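Local coordinates for aspartate aminotransferase (Leishmania major, PDB 4H51), which catalyses the pyridoxal phosphate-dependent transfer of the amino group from L-aspartate to 2-oxoglutarate, at the interface of chains A and B. Residues are numbered along the deposited sequence; one frame, centred on the assembly and turned at random. Chains: chain A/B, Aspartate aminotransferase.

Contact 1 and contact 2 are neighbouring patches of one two-fold dimer interface, with the centres of their C-alpha atoms about 9 Å apart and A:Gly268 and B:Tyr81 common to both. In contact 1 the B:Tyr81 side chain enters the partner subunit and meets helix 65-76; in contact 2 its carbonyl meets the short 3-10 helix 270-272, close after the cofactor-bearing lysine. One chain B segment, residues 78 to 83, therefore runs from a peripheral part of the interface toward the active-site region of chain A. By symmetry, the chain A copy of this segment does the same for chain B.

Contact 1: the interface of chains A and B. Residues chain A 63, 67-68, 71, 268, 312; chain B 78-81.
B:Tyr81 reaches tip to tip toward A:Glu71 and A:Val67, two residues one turn apart on helix 65-76. Its phenol hydroxyl OH donates a hydrogen bond to the carboxylate oxygen OE2 of A:Glu71, taken on the lone pair anti to the other oxygen. The separation of OH and OE2, 2.4 Å, is very short, and its exact value deserves little weight. Carboxylate and ring lie 25° apart, nearly coplanar, with OE2 at the ring's edge. Beside it, A:Val67 puts CG1, the branch anti to the backbone N (chi1 168°), 3.6 Å from CZ of B:Tyr81.

On the other ring edge sits CB of A:Pro63, in plane and 3.8 Å from CE2 of B:Tyr81. Toward the root of the side chain, the carbonyl O of A:Gly268 approaches CG of B:Tyr81 at 3.7 Å.

A:Arg68, on the same helix, serves the main chain leading up to the tyrosine. Its terminal NH2 donates to the carbonyl O of B:Leu79 at 2.7 Å, and the acceptor lies close to the guanidinium plane, whereas the donor sits 45° above the plane of the carbonyl. NH1 adds a weak bond to the same oxygen. Although B:Asn78 O is also close to NH2, the N-H points elsewhere. The guanidinium crosses the tyrosine ring obliquely, and one of its faces is covered at the centre by A:Pro63 CB. The same carbon thus caps the guanidinium face and touches the tyrosine at its edge.

Farther out, A:Leu312 of helix 307-318 packs its CD2 3.6 Å from CG of A:Glu71, supporting the bent side chain that carries the carboxylate. Together these contacts fix a chain B segment and its tyrosine on the surface of chain A, as part of the homodimer interface.

Contact 2: the interface of chains A and B. Residues chain A 268-273; chain B 81-83, 305, 307.
The 3-10 helix 270-272, a few residues beyond A:Lys265, the lysine that carries pyridoxal phosphate in this class I aminotransferase, lays A:Tyr270 and A:Ser271 against B:Tyr83 and B:Ala307. B:Tyr83 is the family's tyrosine that reaches the cofactor phosphate of the opposite subunit, and A:Arg273 the phosphate-binding arginine.

A:Tyr270 and B:Tyr83 cross at about a right angle. The methylene CB of A:Tyr270 sits over the centre of the B:Tyr83 ring, 3.7 Å from its centroid, in a CH-pi contact. Just beyond, the two rings meet edge to face at 68°, and A:Tyr270 CD2 comes within 3.7 Å of B:Tyr83 CE2. At the edge of the B:Tyr83 ring, and in its plane, A:Arg273 places NH1 3.5 Å from B:Tyr83 CE1. That same NH1 donates to A:Tyr270 O at 3.0 Å; the bond ties the arginine, bent at chi2 and chi3, back to the 3-10 helix.

Two backbone bonds cross nearby: A:Ser271 N to B:Tyr81 O at 2.8 Å, and B:Ala307 N, at the start of helix 307-318, to A:Ser271 O at 3.0 Å. The serine OG, between its backbone N and carbonyl carbon (chi1 60°), is turned to donate to the carboxylate oxygen OE2 of A:Glu272, which it meets from above the carboxylate plane. A:Glu272 in turn packs CG 3.8 Å from CD1 of B:Tyr81.

Contact 1: the interface of chains A and B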
ATOM      1  N   PRO A  63     -19.781  -0.748  10.887  1.00 16.02           N
ATOM      2  CA  PRO A  63     -19.278  -2.042  10.394  1.00 16.01           C
ATOM      3  C   PRO A  63     -20.422  -2.916  10.003  1.00 16.50           C
ATOM      4  O   PRO A  63     -21.356  -3.114  10.803  1.00 16.10           O
ATOM      5  CB  PRO A  63     -18.549  -2.653  11.606  1.00 16.64           C
ATOM      6  CG  PRO A  63     -18.760  -1.720  12.739  1.00 17.35           C
ATOM      7  CD  PRO A  63     -19.631  -0.582  12.337  1.00 17.09           C
ATOM      8  N   VAL A  67     -19.779  -8.282   7.672  1.00 14.77           N
ATOM      9  CA  VAL A  67     -18.335  -8.184   7.953  1.00 15.53           C
ATOM     10  C   VAL A  67     -17.989  -8.664   9.362  1.00 16.79           C
ATOM     11  O   VAL A  67     -16.994  -9.352   9.550  1.00 16.02           O
ATOM     12  CB  VAL A  67     -17.797  -6.772   7.734  1.00 14.75           C
ATOM     13  CG1 VAL A  67     -16.377  -6.607   8.299  1.00 14.08           C
ATOM     14  CG2 VAL A  67     -17.839  -6.441   6.233  1.00 13.58           C
ATOM     15  N   ARG A  68     -18.803  -8.282  10.339  1.00 18.96           N
ATOM     16  CA  ARG A  68     -18.698  -8.861  11.699  1.00 22.05           C
ATOM     17  C   ARG A  68     -18.714 -10.370  11.693  1.00 21.48           C
ATOM     18  O   ARG A  68     -17.889 -10.994  12.330  1.00 22.55           O
ATOM     19  CB  ARG A  68     -19.824  -8.343  12.585  1.00 25.67           C
ATOM     20  CG  ARG A  68     -19.596  -6.929  12.995  1.00 28.49           C
ATOM     21  CD  ARG A  68     -18.510  -6.920  14.051  1.00 33.30           C
ATOM     22  NE  ARG A  68     -18.361  -5.601  14.649  1.00 37.84           N
ATOM     23  CZ  ARG A  68     -17.322  -4.775  14.488  1.00 35.81           C
ATOM     24  NH1 ARG A  68     -16.271  -5.070  13.724  1.00 35.61           N
ATOM     25  NH2 ARG A  68     -17.358  -3.616  15.122  1.00 38.34           N
ATOM     26  N   GLU A  71     -15.411 -11.685  10.196  0.50 16.68           N
ATOM     27  CA  GLU A  71     -14.246 -11.574  11.081  0.50 16.61           C
ATOM     28  C   GLU A  71     -14.135 -12.815  12.001  0.50 17.39           C
ATOM     29  O   GLU A  71     -13.046 -13.362  12.186  0.50 16.57           O
ATOM     30  CB  GLU A  71     -14.287 -10.271  11.908  0.50 15.83           C
ATOM     31  CG  GLU A  71     -13.954  -8.984  11.154  0.50 15.06           C
ATOM     32  CD  GLU A  71     -12.476  -8.576  11.209  0.50 14.27           C
ATOM     33  OE1 GLU A  71     -11.625  -9.427  11.533  0.50 14.41           O
ATOM     34  OE2 GLU A  71     -12.161  -7.385  10.928  0.50 13.46           O
ATOM     35  N   GLY A 268     -18.021  -1.465   3.197  1.00 12.02           N
ATOM     36  CA  GLY A 268     -17.529  -0.724   4.347  1.00 12.09           C
ATOM     37  C   GLY A 268     -16.162  -1.098   4.876  1.00 11.92           C
ATOM     38  O   GLY A 268     -15.908  -1.010   6.098  1.00 11.86           O
ATOM     39  N   LEU A 312     -11.610 -11.012   4.165  1.00 11.98           N
ATOM     40  CA  LEU A 312     -12.957 -10.673   4.582  1.00 12.41           C
ATOM     41  C   LEU A 312     -13.872 -10.619   3.356  1.00 12.16           C
ATOM     42  O   LEU A 312     -14.966 -11.193   3.344  1.00 12.40           O
ATOM     43  CB  LEU A 312     -12.985  -9.321   5.294  1.00 12.16           C
ATOM     44  CG  LEU A 312     -12.453  -9.207   6.752  1.00 12.31           C
ATOM     45  CD1 LEU A 312     -12.461  -7.730   7.151  1.00 11.94           C
ATOM     46  CD2 LEU A 312     -13.291 -10.004   7.718  1.00 12.41           C
TER
ATOM     47  N   ASN B  78     -14.819  -4.488  19.034  1.00 21.65           N
ATOM     48  CA  ASN B  78     -15.959  -4.118  18.164  1.00 21.97           C
ATOM     49  C   ASN B  78     -15.681  -2.776  17.442  1.00 21.07           C
ATOM     50  O   ASN B  78     -16.485  -1.840  17.492  1.00 19.63           O
ATOM     51  CB  ASN B  78     -17.264  -4.065  18.962  1.00 23.74           C
ATOM     52  CG  ASN B  78     -17.675  -5.449  19.520  1.00 27.14           C
ATOM     53  OD1 ASN B  78     -17.615  -6.447  18.793  1.00 29.54           O
ATOM     54  ND2 ASN B  78     -18.064  -5.521  20.832  1.00 28.66           N
ATOM     55  N   LEU B  79     -14.541  -2.710  16.766  1.00 19.64           N
ATOM     56  CA  LEU B  79     -14.089  -1.474  16.117  1.00 20.69           C
ATOM     57  C   LEU B  79     -14.756  -1.224  14.791  1.00 20.69           C
ATOM     58  O   LEU B  79     -15.301  -2.135  14.177  1.00 20.62           O
ATOM     59  CB  LEU B  79     -12.588  -1.525  15.875  1.00 21.36           C
ATOM     60  CG  LEU B  79     -11.752  -1.693  17.132  1.00 21.39           C
ATOM     61  CD1 LEU B  79     -10.403  -2.278  16.774  1.00 21.80           C
ATOM     62  CD2 LEU B  79     -11.656  -0.353  17.881  1.00 21.88           C
ATOM     63  N   ASP B  80     -14.746   0.015  14.346  1.00 20.13           N
ATOM     64  CA  ASP B  80     -15.237   0.313  13.011  1.00 20.47           C
ATOM     65  C   ASP B  80     -14.096   0.213  11.985  1.00 18.08           C
ATOM     66  O   ASP B  80     -12.946  -0.046  12.351  1.00 17.53           O
ATOM     67  CB  ASP B  80     -15.915   1.669  12.945  1.00 21.77           C
ATOM     68  CG  ASP B  80     -14.956   2.813  13.193  1.00 23.62           C
ATOM     69  OD1 ASP B  80     -13.881   2.880  12.533  1.00 24.75           O
ATOM     70  OD2 ASP B  80     -15.288   3.638  14.069  1.00 25.17           O
ATOM     71  N   TYR B  81     -14.436   0.473  10.724  1.00 17.32           N
ATOM     72  CA  TYR B  81     -13.499   0.360   9.582  1.00 16.69           C
ATOM     73  C   TYR B  81     -13.380   1.694   8.854  1.00 16.55           C
ATOM     74  O   TYR B  81     -13.123   1.732   7.644  1.00 15.08           O
ATOM     75  CB  TYR B  81     -14.039  -0.685   8.587  1.00 17.22           C
ATOM     76  CG  TYR B  81     -14.044  -2.055   9.155  1.00 17.64           C
ATOM     77  CD1 TYR B  81     -12.921  -2.838   9.108  1.00 18.23           C
ATOM     78  CD2 TYR B  81     -15.172  -2.565   9.763  1.00 19.22           C
ATOM     79  CE1 TYR B  81     -12.904  -4.113   9.646  1.00 19.13           C
ATOM     80  CE2 TYR B  81     -15.168  -3.833  10.315  1.00 19.79           C
ATOM     81  CZ  TYR B  81     -14.035  -4.603  10.226  1.00 19.21           C
ATOM     82  OH  TYR B  81     -14.017  -5.854  10.780  1.00 21.27           O
TER

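Contact 2: the interface of chains A and B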
ATOM      1  N   GLY A 268     -18.021  -1.465   3.197  1.00 12.02           N
ATOM      2  CA  GLY A 268     -17.529  -0.724   4.347  1.00 12.09           C
ATOM      3  C   GLY A 268     -16.162  -1.098   4.876  1.00 11.92           C
ATOM      4  O   GLY A 268     -15.908  -1.010   6.098  1.00 11.86           O
ATOM      5  N   LEU A 269     -15.278  -1.506   3.969  1.00 12.01           N
ATOM      6  CA  LEU A 269     -13.902  -1.868   4.341  1.00 11.47           C
ATOM      7  C   LEU A 269     -12.912  -0.729   4.110  1.00 11.04           C
ATOM      8  O   LEU A 269     -11.750  -0.947   3.765  1.00 11.97           O
ATOM      9  CB  LEU A 269     -13.489  -3.106   3.560  1.00 11.80           C
ATOM     10  CG  LEU A 269     -14.278  -4.393   3.861  1.00 11.78           C
ATOM     11  CD1 LEU A 269     -13.800  -5.581   3.023  1.00 11.63           C
ATOM     12  CD2 LEU A 269     -14.287  -4.773   5.339  1.00 11.91           C
ATOM     13  N   TYR A 270     -13.358   0.497   4.285  1.00 10.17           N
ATOM     14  CA  TYR A 270     -12.504   1.668   4.093  1.00 10.66           C
ATOM     15  C   TYR A 270     -11.107   1.464   4.635  1.00 10.98           C
ATOM     16  O   TYR A 270     -10.167   1.658   3.910  1.00 11.01           O
ATOM     17  CB  TYR A 270     -13.073   2.927   4.767  1.00 10.41           C
ATOM     18  CG  TYR A 270     -14.543   3.128   4.547  1.00 10.25           C
ATOM     19  CD1 TYR A 270     -15.456   2.566   5.382  1.00 10.23           C
ATOM     20  CD2 TYR A 270     -15.012   3.937   3.505  1.00 10.83           C
ATOM     21  CE1 TYR A 270     -16.820   2.749   5.173  1.00 10.99           C
ATOM     22  CE2 TYR A 270     -16.358   4.115   3.316  1.00 10.75           C
ATOM     23  CZ  TYR A 270     -17.253   3.537   4.161  1.00 10.79           C
ATOM     24  OH  TYR A 270     -18.605   3.695   3.899  1.00 11.93           O
ATOM     25  N   SER A 271     -10.997   1.050   5.893  1.00 11.02           N
ATOM     26  CA  SER A 271      -9.660   1.003   6.569  1.00 10.92           C
ATOM     27  C   SER A 271      -8.810  -0.172   6.104  1.00 11.05           C
ATOM     28  O   SER A 271      -7.632  -0.208   6.403  1.00 11.19           O
ATOM     29  CB  SER A 271      -9.787   0.930   8.091  1.00 10.99           C
ATOM     30  OG  SER A 271     -10.504  -0.220   8.538  1.00 11.71           O
ATOM     31  N   GLU A 272      -9.396  -1.136   5.412  1.00 11.36           N
ATOM     32  CA  GLU A 272      -8.671  -2.387   5.122  1.00 12.06           C
ATOM     33  C   GLU A 272      -8.121  -2.441   3.667  1.00 11.16           C
ATOM     34  O   GLU A 272      -7.317  -3.294   3.329  1.00 11.14           O
ATOM     35  CB  GLU A 272      -9.550  -3.573   5.453  1.00 13.43           C
ATOM     36  CG  GLU A 272      -9.909  -3.738   6.922  1.00 15.66           C
ATOM     37  CD  GLU A 272      -8.761  -3.484   7.868  1.00 17.33           C
ATOM     38  OE1 GLU A 272      -7.610  -3.988   7.664  1.00 18.00           O
ATOM     39  OE2 GLU A 272      -8.999  -2.682   8.796  1.00 19.08           O
ATOM     40  N   ARG A 273      -8.515  -1.472   2.859  1.00 10.86           N
ATOM     41  CA  ARG A 273      -7.875  -1.184   1.573  1.00 10.66           C
ATOM     42  C   ARG A 273      -7.935  -2.347   0.590  1.00 10.42           C
ATOM     43  O   ARG A 273      -6.908  -2.829   0.125  1.00 11.52           O
ATOM     44  CB  ARG A 273      -6.382  -0.733   1.724  1.00 10.19           C
ATOM     45  CG  ARG A 273      -6.066   0.197   2.862  1.00 10.48           C
ATOM     46  CD  ARG A 273      -6.899   1.490   3.018  1.00 10.07           C
ATOM     47  NE  ARG A 273      -6.755   2.376   1.874  1.00  9.80           N
ATOM     48  CZ  ARG A 273      -7.731   2.796   1.079  1.00  9.56           C
ATOM     49  NH1 ARG A 273      -9.001   2.456   1.290  1.00 10.07           N
ATOM     50  NH2 ARG A 273      -7.442   3.564   0.070  1.00  9.40           N
TER
ATOM     51  N   TYR B  81     -14.436   0.473  10.724  1.00 17.32           N
ATOM     52  CA  TYR B  81     -13.499   0.360   9.582  1.00 16.69           C
ATOM     53  C   TYR B  81     -13.380   1.694   8.854  1.00 16.55           C
ATOM     54  O   TYR B  81     -13.123   1.732   7.644  1.00 15.08           O
ATOM     55  CB  TYR B  81     -14.039  -0.685   8.587  1.00 17.22           C
ATOM     56  CG  TYR B  81     -14.044  -2.055   9.155  1.00 17.64           C
ATOM     57  CD1 TYR B  81     -12.921  -2.838   9.108  1.00 18.23           C
ATOM     58  CD2 TYR B  81     -15.172  -2.565   9.763  1.00 19.22           C
ATOM     59  CE1 TYR B  81     -12.904  -4.113   9.646  1.00 19.13           C
ATOM     60  CE2 TYR B  81     -15.168  -3.833  10.315  1.00 19.79           C
ATOM     61  CZ  TYR B  81     -14.035  -4.603  10.226  1.00 19.21           C
ATOM     62  OH  TYR B  81     -14.017  -5.854  10.780  1.00 21.27           O
ATOM     63  N   GLU B  82     -13.638   2.796   9.560  1.00 16.44           N
ATOM     64  CA  GLU B  82     -13.514   4.105   8.948  1.00 16.80           C
ATOM     65  C   GLU B  82     -12.081   4.371   8.560  1.00 14.82           C
ATOM     66  O   GLU B  82     -11.149   3.843   9.177  1.00 13.84           O
ATOM     67  CB  GLU B  82     -13.977   5.210   9.885  1.00 18.97           C
ATOM     68  CG  GLU B  82     -15.375   4.954  10.406  1.00 21.26           C
ATOM     69  CD  GLU B  82     -16.312   4.694   9.312  1.00 22.51           C
ATOM     70  OE1 GLU B  82     -16.331   5.562   8.461  1.00 23.27           O
ATOM     71  OE2 GLU B  82     -17.047   3.640   9.317  1.00 25.76           O
ATOM     72  N   TYR B  83     -11.912   5.172   7.517  1.00 13.60           N
ATOM     73  CA  TYR B  83     -10.562   5.473   7.027  1.00 12.91           C
ATOM     74  C   TYR B  83      -9.649   5.893   8.181  1.00 12.37           C
ATOM     75  O   TYR B  83     -10.034   6.691   9.041  1.00 12.39           O
ATOM     76  CB  TYR B  83     -10.563   6.623   6.023  1.00 13.22           C
ATOM     77  CG  TYR B  83     -11.106   6.299   4.640  1.00 13.25           C
ATOM     78  CD1 TYR B  83     -10.462   5.368   3.818  1.00 12.95           C
ATOM     79  CD2 TYR B  83     -12.211   6.973   4.139  1.00 13.80           C
ATOM     80  CE1 TYR B  83     -10.943   5.104   2.541  1.00 13.37           C
ATOM     81  CE2 TYR B  83     -12.706   6.729   2.871  1.00 13.95           C
ATOM     82  CZ  TYR B  83     -12.067   5.795   2.066  1.00 13.84           C
ATOM     83  OH  TYR B  83     -12.561   5.562   0.794  1.00 14.30           O
ATOM     84  N   PRO B 305      -3.304   4.047   4.800  1.00 10.11           N
ATOM     85  CA  PRO B 305      -2.802   2.682   4.931  1.00  9.79           C
ATOM     86  C   PRO B 305      -3.788   1.699   5.569  1.00  9.75           C
ATOM     87  O   PRO B 305      -4.745   2.137   6.248  1.00  9.83           O
ATOM     88  CB  PRO B 305      -1.579   2.855   5.832  1.00  9.53           C
ATOM     89  CG  PRO B 305      -2.000   3.958   6.752  1.00  9.65           C
ATOM     90  CD  PRO B 305      -2.847   4.904   5.925  1.00  9.98           C
ATOM     91  N   ALA B 307      -5.361  -0.822   8.208  1.00 10.59           N
ATOM     92  CA  ALA B 307      -5.382  -0.641   9.664  1.00 11.07           C
ATOM     93  C   ALA B 307      -5.102  -1.901  10.457  1.00 11.09           C
ATOM     94  O   ALA B 307      -4.572  -1.831  11.555  1.00 11.50           O
ATOM     95  CB  ALA B 307      -6.682  -0.001  10.110  1.00 11.29           C
TER